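Local coordinates for protein exported gluconolactonase (Xanthomonas campestris pv. campestris, PDB 3DR2) that probably hydrolyses gluconolactone to gluconate in glucose secondary metabolism, as a calcium-binding six-bladed beta-propeller lactonase of the SMP-30 family, at residues 123-128 with 179-184; 104-109 with 116-121; 274-279 with 298-303. All coordinates share one frame; numbering follows the deposited sequence.

Contact 1: 123-128 with 179-184; sequences GRYAGK and SPLQRM
Tyr125 reaches across to Leu181 and Arg183, its ring lying at the middle of this surface contact, between the two. With its CG anti to the backbone N (chi1 -178°), the ring extends over the start of strand 182-187. In the tight part, Tyr125 CD1 and Leu181 CB form an apolar pair at 4.0 Å. Carbon also packs closely on oxygen: Tyr125 OH comes within 3.3 Å of Arg183 CB and, on the Arg124 side, Leu181 CD1 lies 3.3 Å from Arg124 O. No direct hydrogen bond joins the segments.

The solvent side is looser and runs through water. One water sits 2.8 Å from Tyr125 OH and accepts from Arg183 N; a second links the same hydroxyl to Arg183 NH1. Both waters lie near the plane of the tyrosine ring. The extended Arg183 crosses the ring at about a right angle, and its NH2 makes a salt bridge with Asp186.

Tyr125 also opens the type I' turn to Lys128, which follows the preceding propeller blade and here packs on strand 182-187, outermost in the next four-stranded blade. Within that blade, Tyr172 of strand 169-174 meets both the ring and Leu181, and Phe146 of strand 144-147 reaches Leu181.

Contact 2: 104-109 with 116-121; sequences HGRRAI and GQAHLL
At the open end of the outer hairpin of a four-stranded propeller blade, strands 108-112 and 118-120, Leu121 N donates to Ile109 O at 2.9 Å. Beside that bond the packing is apolar: Leu120 CD1 sits 3.5 Å from Ala108 CB, and Leu121 CD1 lies 4.1 Å from Ile109 CG2. Leu120 gets there because its CG is anti to the backbone N (chi1 173°), which swings the isobutyl group back over Ala108.

At the start of strand 108-112 the chain makes a G1 beta bulge, with Arg107 and Ala108 both facing Glu103 on the neighbouring strand 99-103. Arg106, just before the bulge, bends at chi3 (-78°) and brings its guanidinium to the last strand of the blade. There Arg106 NH1 donates to Ala118 O at 2.8 Å, almost straight at 168°. The acceptor lies in the guanidinium plane, but the donor stands well above the carbonyl plane of Ala118. A water that accepts from Arg106 NH2 donates to Ala118 O at 3.1 Å, so this one carbonyl receives two bonds. Arg106 NE forms a salt bridge with Glu103 OE1, a second hold on the same guanidinium; the Arg106 side chain is about 9 Å from a bound calcium ion.

Contact 3: 274-279 with 298-303; sequences PTPGTA and CLWMLP
Trp300 leaves its strand with CG anti to the carbonyl carbon (chi1 -59°), and a chi2 of -67° turns the indole so that one face looks at the loop 274-279. Over that face lie two groups from the loop. Thr275 stands above the benzo half: its CB is 4.2 Å from the centroid of the six-membered ring and 21° off the ring normal, a CH-pi contact, and the side chain crosses the indole at about a right angle. Pro276 takes the pyrrole half, its CD 4.2 Å from the centroid of the five-membered ring in a second CH-pi contact. Its CG approaches Trp300 NE1 to 3.4 Å, and the two side chains run past each other in opposite directions.

The modelled positions of Thr275 OG1 and CG2 are doubtful, since both come too close to their neighbours; the contact is better read from CB. The other face of the indole is backed by Cys298 CB, 3.3 Å above the plane, so the ring is sandwiched between its own strand and the loop. At the far edge the loop turns in again: Thr278 O lies near the ring plane, 3.8 Å from Trp300 CH2, and Ala279 CB is 4.5 Å from Trp300 CZ3. No hydrogen bond joins the segments; what they share is van der Waals and CH-pi packing.

The loop joins strand 269-274 of one blade to strand 281-284 of the next. Strand 298-303 runs between strands 38-41 and 290-295 in the sheet where the N-terminal and C-terminal parts of the chain pair to close the propeller, and Trp300 packs on Thr39 and Leu37 on one side and on Ile293 on the other.

Overall arrangement
Following the chain from the N terminus, contact 2 comes first, joining the open end of hairpin 108-112/118-120. The chain turns a corner at Leu121 and continues as strand 122-125, where contact 1 opens; that one spans some fifty residues and brings segment 123-128 against the outer strand 182-187 of the next blade. The two touch, Gly123 CA lying 3.4 Å from Ala108 CB. Contact 3 closes a loop of under twenty residues, laying the link between two blades on strand 298-303 of the second; its centre is about 35 Å from that of contact 1, on the opposite side of the chain's centre. The three are in series; none nests within or crosses another.

Contact 1: 123-128 with 179-184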
loop_
_atom_site.group_PDB
_atom_site.type_symbol
_atom_site.label_atom_id
_atom_site.label_comp_id
_atom_site.label_asym_id
_atom_site.label_seq_id
_atom_site.Cartn_x
_atom_site.Cartn_y
_atom_site.Cartn_z
ATOM N N GLY A 123 18.682 4.060 -16.118
ATOM C CA GLY A 123 18.661 3.866 -14.679
ATOM C C GLY A 123 19.947 4.261 -13.984
ATOM O O GLY A 123 20.122 4.001 -12.791
ATOM N N ARG A 124 20.847 4.897 -14.723
ATOM C CA ARG A 124 22.121 5.307 -14.153
ATOM C C ARG A 124 22.615 6.631 -14.701
ATOM O O ARG A 124 22.178 7.091 -15.754
ATOM C CB ARG A 124 23.192 4.245 -14.432
ATOM C CG ARG A 124 22.960 2.916 -13.752
ATOM C CD ARG A 124 23.972 1.856 -14.201
ATOM N NE ARG A 124 23.708 0.574 -13.550
ATOM C CZ ARG A 124 24.124 0.248 -12.329
ATOM N NH1 ARG A 124 24.845 1.105 -11.617
ATOM N NH2 ARG A 124 23.786 -0.923 -11.803
ATOM N N TYR A 125 23.531 7.237 -13.955
ATOM C CA TYR A 125 24.164 8.478 -14.357
ATOM C C TYR A 125 25.643 8.267 -14.058
ATOM O O TYR A 125 26.012 7.949 -12.929
ATOM C CB TYR A 125 23.660 9.675 -13.551
ATOM C CG TYR A 125 24.305 10.955 -14.024
ATOM C CD1 TYR A 125 23.990 11.490 -15.274
ATOM C CD2 TYR A 125 25.296 11.584 -13.269
ATOM C CE1 TYR A 125 24.646 12.610 -15.769
ATOM C CE2 TYR A 125 25.964 12.714 -13.758
ATOM C CZ TYR A 125 25.635 13.214 -15.007
ATOM O OH TYR A 125 26.305 14.303 -15.512
ATOM N N ALA A 126 26.485 8.427 -15.072
ATOM C CA ALA A 126 27.914 8.238 -14.877
ATOM C C ALA A 126 28.165 6.871 -14.238
ATOM O O ALA A 126 29.004 6.732 -13.345
ATOM C CB ALA A 126 28.462 9.342 -13.996
ATOM N N GLY A 127 27.416 5.869 -14.692
ATOM C CA GLY A 127 27.568 4.518 -14.183
ATOM C C GLY A 127 26.985 4.211 -12.813
ATOM O O GLY A 127 26.997 3.056 -12.385
ATOM N N LYS A 128 26.477 5.228 -12.122
ATOM C CA LYS A 128 25.898 5.035 -10.794
ATOM C C LYS A 128 24.373 5.086 -10.859
ATOM O O LYS A 128 23.811 5.873 -11.613
ATOM C CB LYS A 128 26.391 6.125 -9.839
ATOM C CG LYS A 128 27.903 6.168 -9.632
ATOM C CD LYS A 128 28.284 7.328 -8.716
ATOM C CE LYS A 128 29.791 7.441 -8.559
ATOM N NZ LYS A 128 30.183 8.543 -7.638
ATOM N N SER A 179 21.102 9.481 -26.541
ATOM C CA SER A 179 21.233 10.148 -25.250
ATOM C C SER A 179 22.640 10.774 -25.186
ATOM O O SER A 179 23.091 11.352 -26.173
ATOM C CB SER A 179 20.979 9.122 -24.139
ATOM O OG SER A 179 19.656 8.602 -24.221
ATOM N N PRO A 180 23.350 10.700 -24.047
ATOM C CA PRO A 180 23.111 10.125 -22.720
ATOM C C PRO A 180 22.391 11.115 -21.815
ATOM O O PRO A 180 22.046 12.224 -22.240
ATOM C CB PRO A 180 24.521 9.813 -22.212
ATOM C CG PRO A 180 25.340 9.710 -23.474
ATOM C CD PRO A 180 24.799 10.871 -24.251
ATOM N N LEU A 181 22.176 10.706 -20.569
ATOM C CA LEU A 181 21.516 11.551 -19.586
ATOM C C LEU A 181 22.297 12.844 -19.415
ATOM O O LEU A 181 23.526 12.843 -19.444
ATOM C CB LEU A 181 21.443 10.845 -18.231
ATOM C CG LEU A 181 20.136 10.169 -17.823
ATOM C CD1 LEU A 181 20.265 9.645 -16.407
ATOM C CD2 LEU A 181 18.993 11.168 -17.917
ATOM N N GLN A 182 21.574 13.941 -19.231
ATOM C CA GLN A 182 22.187 15.247 -19.036
ATOM C C GLN A 182 21.802 15.793 -17.669
ATOM O O GLN A 182 20.619 15.982 -17.379
ATOM C CB GLN A 182 21.701 16.226 -20.101
ATOM C CG GLN A 182 22.064 15.863 -21.523
ATOM C CD GLN A 182 21.146 16.537 -22.520
ATOM O OE1 GLN A 182 19.973 16.183 -22.630
ATOM N NE2 GLN A 182 21.666 17.517 -23.240
ATOM N N ARG A 183 22.804 16.029 -16.834
ATOM C CA ARG A 183 22.597 16.591 -15.503
ATOM C C ARG A 183 22.408 18.083 -15.755
ATOM O O ARG A 183 23.361 18.794 -16.086
ATOM C CB ARG A 183 23.836 16.323 -14.655
ATOM C CG ARG A 183 23.833 16.902 -13.255
ATOM C CD ARG A 183 25.135 16.519 -12.581
ATOM N NE ARG A 183 25.349 17.177 -11.301
ATOM C CZ ARG A 183 26.421 16.970 -10.542
ATOM N NH1 ARG A 183 27.357 16.123 -10.947
ATOM N NH2 ARG A 183 26.564 17.613 -9.389
ATOM N N MET A 184 21.176 18.556 -15.596
ATOM C CA MET A 184 20.854 19.950 -15.878
ATOM C C MET A 184 20.913 20.916 -14.701
ATOM O O MET A 184 21.123 22.120 -14.888
ATOM C CB MET A 184 19.475 20.016 -16.531
ATOM C CG MET A 184 19.272 18.981 -17.630
ATOM S SD MET A 184 20.513 19.075 -18.952
ATOM C CE MET A 184 20.414 20.806 -19.298
HETATM O O HOH W 1 25.329 15.861 -17.656
HETATM O O HOH W 2 28.528 14.977 -13.656
#

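Contact 2: 104-109 with 116-121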
loop_
_atom_site.group_PDB
_atom_site.type_symbol
_atom_site.label_atom_id
_atom_site.label_comp_id
_atom_site.label_asym_id
_atom_site.label_seq_id
_atom_site.Cartn_x
_atom_site.Cartn_y
_atom_site.Cartn_z
ATOM N N HIS A 104 10.468 4.296 -8.445
ATOM C CA HIS A 104 11.287 4.377 -7.234
ATOM C C HIS A 104 12.062 3.085 -7.028
ATOM O O HIS A 104 13.229 3.108 -6.642
ATOM C CB HIS A 104 10.420 4.590 -5.985
ATOM C CG HIS A 104 9.942 5.994 -5.778
ATOM N ND1 HIS A 104 9.321 6.389 -4.612
ATOM C CD2 HIS A 104 9.977 7.089 -6.575
ATOM C CE1 HIS A 104 8.992 7.666 -4.700
ATOM N NE2 HIS A 104 9.378 8.114 -5.882
ATOM N N GLY A 105 11.392 1.963 -7.270
ATOM C CA GLY A 105 12.006 0.661 -7.084
ATOM C C GLY A 105 13.178 0.362 -7.994
ATOM O O GLY A 105 14.274 0.045 -7.518
ATOM N N ARG A 106 12.958 0.440 -9.301
ATOM C CA ARG A 106 14.036 0.173 -10.242
ATOM C C ARG A 106 14.972 1.374 -10.347
ATOM O O ARG A 106 16.016 1.301 -11.001
ATOM C CB ARG A 106 13.469 -0.206 -11.620
ATOM C CG ARG A 106 12.912 -1.632 -11.654
ATOM C CD ARG A 106 12.743 -2.172 -13.066
ATOM N NE ARG A 106 11.550 -1.653 -13.726
ATOM C CZ ARG A 106 11.132 -2.046 -14.927
ATOM N NH1 ARG A 106 10.030 -1.525 -15.449
ATOM N NH2 ARG A 106 11.819 -2.956 -15.609
ATOM N N ARG A 107 14.593 2.466 -9.681
ATOM C CA ARG A 107 15.374 3.705 -9.665
ATOM C C ARG A 107 15.724 4.091 -11.097
ATOM O O ARG A 107 16.892 4.241 -11.458
ATOM C CB ARG A 107 16.634 3.502 -8.807
ATOM C CG ARG A 107 16.290 3.198 -7.349
ATOM C CD ARG A 107 17.458 2.659 -6.533
ATOM N NE ARG A 107 18.553 3.618 -6.391
ATOM C CZ ARG A 107 19.645 3.401 -5.664
ATOM N NH1 ARG A 107 19.791 2.258 -5.005
ATOM N NH2 ARG A 107 20.599 4.319 -5.606
ATOM N N ALA A 108 14.691 4.275 -11.909
ATOM C CA ALA A 108 14.907 4.590 -13.308
ATOM C C ALA A 108 13.685 5.140 -14.007
ATOM O O ALA A 108 12.615 5.274 -13.413
ATOM C CB ALA A 108 15.366 3.331 -14.029
ATOM N N ILE A 109 13.881 5.467 -15.280
ATOM C CA ILE A 109 12.820 5.948 -16.153
ATOM C C ILE A 109 12.525 4.767 -17.071
ATOM O O ILE A 109 13.444 4.206 -17.677
ATOM C CB ILE A 109 13.282 7.127 -17.031
ATOM C CG1 ILE A 109 13.704 8.307 -16.153
ATOM C CG2 ILE A 109 12.161 7.537 -17.982
ATOM C CD1 ILE A 109 12.589 8.859 -15.270
ATOM N N GLY A 116 1.711 -3.788 -22.152
ATOM C CA GLY A 116 1.495 -3.487 -20.750
ATOM C C GLY A 116 2.736 -3.777 -19.923
ATOM O O GLY A 116 2.652 -4.019 -18.718
ATOM N N GLN A 117 3.892 -3.756 -20.580
ATOM C CA GLN A 117 5.175 -4.016 -19.933
ATOM C C GLN A 117 6.039 -2.763 -19.975
ATOM O O GLN A 117 6.184 -2.145 -21.026
ATOM C CB GLN A 117 5.902 -5.145 -20.661
ATOM C CG GLN A 117 5.268 -6.515 -20.499
ATOM C CD GLN A 117 5.849 -7.282 -19.329
ATOM O OE1 GLN A 117 5.644 -6.924 -18.166
ATOM N NE2 GLN A 117 6.592 -8.343 -19.633
ATOM N N ALA A 118 6.618 -2.397 -18.836
ATOM C CA ALA A 118 7.469 -1.212 -18.768
ATOM C C ALA A 118 8.931 -1.584 -18.946
ATOM O O ALA A 118 9.508 -2.279 -18.107
ATOM C CB ALA A 118 7.269 -0.493 -17.434
ATOM N N HIS A 119 9.527 -1.112 -20.038
ATOM C CA HIS A 119 10.926 -1.396 -20.343
ATOM C C HIS A 119 11.852 -0.259 -19.916
ATOM O O HIS A 119 11.499 0.915 -19.999
ATOM C CB HIS A 119 11.072 -1.654 -21.841
ATOM C CG HIS A 119 10.207 -2.770 -22.338
ATOM N ND1 HIS A 119 10.424 -4.089 -22.000
ATOM C CD2 HIS A 119 9.101 -2.762 -23.120
ATOM C CE1 HIS A 119 9.489 -4.844 -22.550
ATOM N NE2 HIS A 119 8.673 -4.062 -23.236
ATOM N N LEU A 120 13.046 -0.622 -19.465
ATOM C CA LEU A 120 14.038 0.350 -19.006
ATOM C C LEU A 120 14.559 1.312 -20.075
ATOM O O LEU A 120 14.963 0.891 -21.156
ATOM C CB LEU A 120 15.231 -0.393 -18.392
ATOM C CG LEU A 120 16.469 0.420 -17.989
ATOM C CD1 LEU A 120 16.169 1.289 -16.774
ATOM C CD2 LEU A 120 17.606 -0.539 -17.672
ATOM N N LEU A 121 14.541 2.605 -19.767
ATOM C CA LEU A 121 15.066 3.615 -20.680
ATOM C C LEU A 121 16.434 4.043 -20.154
ATOM O O LEU A 121 17.415 4.063 -20.897
ATOM C CB LEU A 121 14.146 4.837 -20.768
ATOM C CG LEU A 121 12.839 4.740 -21.564
ATOM C CD1 LEU A 121 12.291 6.151 -21.802
ATOM C CD2 LEU A 121 13.086 4.055 -22.901
HETATM O O HOH W 3 10.617 -5.173 -17.696
#

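Contact 3: 274-279 with 298-303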
loop_
_atom_site.group_PDB
_atom_site.type_symbol
_atom_site.label_atom_id
_atom_site.label_comp_id
_atom_site.label_asym_id
_atom_site.label_seq_id
_atom_site.Cartn_x
_atom_site.Cartn_y
_atom_site.Cartn_z
ATOM N N PRO A 274 -9.938 23.994 -2.975
ATOM C CA PRO A 274 -9.864 23.045 -1.863
ATOM C C PRO A 274 -10.092 21.603 -2.285
ATOM O O PRO A 274 -10.864 21.327 -3.203
ATOM C CB PRO A 274 -10.960 23.534 -0.917
ATOM C CG PRO A 274 -11.011 25.002 -1.187
ATOM C CD PRO A 274 -10.924 25.052 -2.692
ATOM N N THR A 275 -9.404 20.691 -1.608
ATOM C CA THR A 275 -9.548 19.263 -1.854
ATOM C C THR A 275 -9.703 18.626 -0.472
ATOM O O THR A 275 -9.110 19.095 0.500
ATOM C CB THR A 275 -8.320 18.683 -2.568
ATOM O OG1 THR A 275 -8.516 17.283 -2.773
ATOM C CG2 THR A 275 -7.077 18.894 -1.747
ATOM N N PRO A 276 -10.500 17.551 -0.364
ATOM C CA PRO A 276 -10.725 16.874 0.922
ATOM C C PRO A 276 -9.517 16.366 1.710
ATOM O O PRO A 276 -9.605 16.178 2.922
ATOM C CB PRO A 276 -11.727 15.765 0.570
ATOM C CG PRO A 276 -11.576 15.573 -0.904
ATOM C CD PRO A 276 -11.312 16.950 -1.435
ATOM N N GLY A 277 -8.397 16.150 1.030
ATOM C CA GLY A 277 -7.192 15.690 1.699
ATOM C C GLY A 277 -5.997 16.320 1.010
ATOM O O GLY A 277 -6.166 17.067 0.055
ATOM N N THR A 278 -4.790 16.039 1.485
ATOM C CA THR A 278 -3.605 16.605 0.855
ATOM C C THR A 278 -3.602 16.217 -0.620
ATOM O O THR A 278 -4.006 15.110 -0.970
ATOM C CB THR A 278 -2.318 16.068 1.515
ATOM O OG1 THR A 278 -2.274 16.495 2.882
ATOM C CG2 THR A 278 -1.081 16.582 0.781
ATOM N N ALA A 279 -3.178 17.134 -1.482
ATOM C CA ALA A 279 -3.109 16.853 -2.910
ATOM C C ALA A 279 -1.645 16.633 -3.271
ATOM O O ALA A 279 -0.777 17.397 -2.852
ATOM C CB ALA A 279 -3.682 18.013 -3.715
ATOM N N CYS A 298 -7.331 9.016 -3.213
ATOM C CA CYS A 298 -8.145 9.577 -4.285
ATOM C C CYS A 298 -7.605 10.148 -5.580
ATOM O O CYS A 298 -6.458 10.578 -5.690
ATOM C CB CYS A 298 -9.032 10.678 -3.701
ATOM S SG CYS A 298 -9.863 10.270 -2.165
ATOM N N LEU A 299 -8.515 10.181 -6.550
ATOM C CA LEU A 299 -8.296 10.791 -7.853
ATOM C C LEU A 299 -9.537 11.688 -7.936
ATOM O O LEU A 299 -10.665 11.191 -7.977
ATOM C CB LEU A 299 -8.328 9.760 -8.983
ATOM C CG LEU A 299 -7.666 10.114 -10.324
ATOM C CD1 LEU A 299 -8.611 9.744 -11.448
ATOM C CD2 LEU A 299 -7.287 11.585 -10.412
ATOM N N TRP A 300 -9.332 12.999 -7.909
ATOM C CA TRP A 300 -10.450 13.938 -7.987
ATOM C C TRP A 300 -10.447 14.606 -9.356
ATOM O O TRP A 300 -9.454 14.556 -10.081
ATOM C CB TRP A 300 -10.320 15.015 -6.912
ATOM C CG TRP A 300 -10.272 14.501 -5.501
ATOM C CD1 TRP A 300 -11.276 13.880 -4.811
ATOM C CD2 TRP A 300 -9.170 14.614 -4.591
ATOM N NE1 TRP A 300 -10.870 13.606 -3.524
ATOM C CE2 TRP A 300 -9.581 14.045 -3.364
ATOM C CE3 TRP A 300 -7.875 15.144 -4.693
ATOM C CZ2 TRP A 300 -8.744 13.992 -2.244
ATOM C CZ3 TRP A 300 -7.042 15.092 -3.578
ATOM C CH2 TRP A 300 -7.483 14.519 -2.370
ATOM N N MET A 301 -11.559 15.242 -9.714
ATOM C CA MET A 301 -11.626 15.928 -10.997
ATOM C C MET A 301 -12.515 17.160 -10.918
ATOM O O MET A 301 -13.556 17.144 -10.265
ATOM C CB MET A 301 -12.142 14.990 -12.097
ATOM C CG MET A 301 -12.096 15.595 -13.507
ATOM S SD MET A 301 -13.652 16.408 -14.051
ATOM C CE MET A 301 -14.632 14.950 -14.404
ATOM N N LEU A 302 -12.080 18.228 -11.579
ATOM C CA LEU A 302 -12.824 19.481 -11.610
ATOM C C LEU A 302 -13.175 19.782 -13.063
ATOM O O LEU A 302 -12.312 20.156 -13.861
ATOM C CB LEU A 302 -11.973 20.620 -11.037
ATOM C CG LEU A 302 -12.709 21.943 -10.800
ATOM C CD1 LEU A 302 -13.761 21.745 -9.724
ATOM C CD2 LEU A 302 -11.722 23.024 -10.377
ATOM N N PRO A 303 -14.456 19.629 -13.426
ATOM C CA PRO A 303 -14.902 19.885 -14.796
ATOM C C PRO A 303 -15.192 21.363 -15.035
ATOM O O PRO A 303 -16.087 21.938 -14.421
ATOM C CB PRO A 303 -16.146 19.018 -14.903
ATOM C CG PRO A 303 -16.756 19.188 -13.548
ATOM C CD PRO A 303 -15.566 19.120 -12.596
#